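Local coordinates for protein aminoglycoside N(3)-acetyltransferase, AAC(3)-IVa (Escherichia coli, PDB 6MN5) that probably confers resistance to 2-deoxystreptamine antibiotics such as gentamicin and apramycin by transferring an acetyl group from acetyl-CoA to their N3 amine, at residues G27-H32 and G60-P65. The protein carries 1 engineered substitution. Residues are numbered along the deposited sequence; the frame is centred on the assembly and turned at random.
Sequences GVLLVH and GTLVMP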
loop_
_atom_site.group_PDB
_atom_site.type_symbol
_atom_site.label_atom_id
_atom_site.label_comp_id
_atom_site.label_asym_id
_atom_site.label_seq_id
_atom_site.Cartn_x
_atom_site.Cartn_y
_atom_site.Cartn_z
ATOM N N GLY A 27 -6.116 1.465 16.098
ATOM C CA GLY A 27 -4.833 1.218 15.483
ATOM C C GLY A 27 -4.685 1.929 14.145
ATOM O O GLY A 27 -5.583 2.605 13.651
ATOM N N VAL A 28 -3.502 1.764 13.564
ATOM C CA VAL A 28 -3.185 2.295 12.245
ATOM C C VAL A 28 -3.395 1.182 11.230
ATOM O O VAL A 28 -2.878 0.071 11.400
ATOM C CB VAL A 28 -1.745 2.837 12.192
ATOM C CG1 VAL A 28 -1.263 2.950 10.755
ATOM C CG2 VAL A 28 -1.667 4.184 12.881
ATOM N N LEU A 29 -4.156 1.473 10.178
ATOM C CA LEU A 29 -4.565 0.464 9.209
ATOM C C LEU A 29 -4.274 0.972 7.803
ATOM O O LEU A 29 -4.903 1.928 7.341
ATOM C CB LEU A 29 -6.047 0.130 9.372
ATOM C CG LEU A 29 -6.578 -0.983 8.477
ATOM C CD1 LEU A 29 -6.022 -2.338 8.923
ATOM C CD2 LEU A 29 -8.098 -0.964 8.491
ATOM N N LEU A 30 -3.320 0.332 7.129
ATOM C CA LEU A 30 -2.987 0.635 5.743
ATOM C C LEU A 30 -3.762 -0.319 4.842
ATOM O O LEU A 30 -3.633 -1.540 4.972
ATOM C CB LEU A 30 -1.481 0.507 5.508
ATOM C CG LEU A 30 -0.971 0.565 4.066
ATOM C CD1 LEU A 30 -1.360 1.884 3.406
ATOM C CD2 LEU A 30 0.540 0.371 4.049
ATOM N N VAL A 31 -4.559 0.234 3.932
ATOM C CA VAL A 31 -5.492 -0.552 3.133
ATOM C C VAL A 31 -5.158 -0.391 1.655
ATOM O O VAL A 31 -5.165 0.728 1.127
ATOM C CB VAL A 31 -6.946 -0.147 3.408
ATOM C CG1 VAL A 31 -7.896 -1.010 2.593
ATOM C CG2 VAL A 31 -7.243 -0.270 4.888
ATOM N N HIS A 32 -4.861 -1.508 0.997
ATOM C CA HIS A 32 -4.829 -1.610 -0.457
ATOM C C HIS A 32 -6.060 -2.391 -0.896
ATOM O O HIS A 32 -6.356 -3.452 -0.335
ATOM C CB HIS A 32 -3.553 -2.306 -0.941
ATOM C CG HIS A 32 -2.300 -1.799 -0.294
ATOM N ND1 HIS A 32 -1.335 -1.100 -0.987
ATOM C CD2 HIS A 32 -1.848 -1.900 0.978
ATOM C CE1 HIS A 32 -0.348 -0.785 -0.168
ATOM N NE2 HIS A 32 -0.635 -1.256 1.031
ATOM N N GLY A 60 -8.582 5.421 15.762
ATOM C CA GLY A 60 -7.740 4.799 14.765
ATOM C C GLY A 60 -7.450 5.715 13.593
ATOM O O GLY A 60 -8.042 6.780 13.431
ATOM N N THR A 61 -6.514 5.278 12.753
ATOM C CA THR A 61 -6.091 6.050 11.590
ATOM C C THR A 61 -6.144 5.163 10.357
ATOM O O THR A 61 -5.426 4.160 10.277
ATOM C CB THR A 61 -4.682 6.620 11.781
ATOM O OG1 THR A 61 -4.710 7.636 12.792
ATOM C CG2 THR A 61 -4.168 7.224 10.480
ATOM N N LEU A 62 -6.997 5.531 9.404
ATOM C CA LEU A 62 -7.077 4.848 8.121
ATOM C C LEU A 62 -6.048 5.444 7.170
ATOM O O LEU A 62 -5.941 6.669 7.053
ATOM C CB LEU A 62 -8.483 4.981 7.537
ATOM C CG LEU A 62 -8.778 4.263 6.222
ATOM C CD1 LEU A 62 -8.526 2.775 6.365
ATOM C CD2 LEU A 62 -10.213 4.536 5.796
ATOM N N VAL A 63 -5.284 4.580 6.504
ATOM C CA VAL A 63 -4.230 4.997 5.585
ATOM C C VAL A 63 -4.400 4.244 4.273
ATOM O O VAL A 63 -4.762 3.062 4.268
ATOM C CB VAL A 63 -2.823 4.748 6.172
ATOM C CG1 VAL A 63 -1.756 5.404 5.305
ATOM C CG2 VAL A 63 -2.742 5.254 7.604
ATOM N N MET A 64 -4.139 4.929 3.163
ATOM C CA MET A 64 -4.220 4.339 1.835
ATOM C C MET A 64 -3.143 4.948 0.950
ATOM O O MET A 64 -2.706 6.080 1.190
ATOM C CB MET A 64 -5.595 4.572 1.184
ATOM C CG MET A 64 -6.766 4.001 1.946
ATOM S SD MET A 64 -8.267 4.075 0.967
ATOM C CE MET A 64 -9.521 3.961 2.244
ATOM N N PRO A 65 -2.697 4.225 -0.075
ATOM C CA PRO A 65 -1.810 4.834 -1.069
ATOM C C PRO A 65 -2.526 5.923 -1.854
ATOM O O PRO A 65 -3.743 5.880 -2.053
ATOM C CB PRO A 65 -1.424 3.659 -1.975
ATOM C CG PRO A 65 -2.498 2.644 -1.764
ATOM C CD PRO A 65 -2.918 2.793 -0.335
#
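Val-63 lies against the backbone of Leu-29 and Leu-30 and is held through both its backbone N and its backbone O: its N donates to O of Leu-29 (2.8 Å), and its O accepts from N of Val-31 (2.9 Å). Its branched side chain suits an extended strand, and the two methyls divide the neighbours between them. CG1, anti to the backbone N (chi1 -170°), meets CD1 of Leu-30 at 4.0 Å, while CG2 reaches CG1 of Val-28. Val-31, equally suited by its beta-branching, turns CG2 beside its own backbone N, where it touches Leu-62 CD1 at 3.6 Å; its O lies against Met-64 CG. Towards the start of the strands, Thr-61 N bonds to O of Gly-27 and Leu-29 N to O of Thr-61, completing the ladder of two parallel neighbours in the mixed central sheet. The link between them runs through the short helix 35-38 and helix 44-56, making a beta-alpha-beta crossover. The branched Leu-29 and Leu-62 pack on helix 44-56. On the face of Val-63, Phe-108 and Ala-110 of strand 108-111 adjoin it. Pro-65, lacking an N-H, cannot extend the ladder as a donor; instead its CD packs 3.4 Å from O of Val-31, and its ring lies obliquely against His-32, with CG 4.0 Å from ND1.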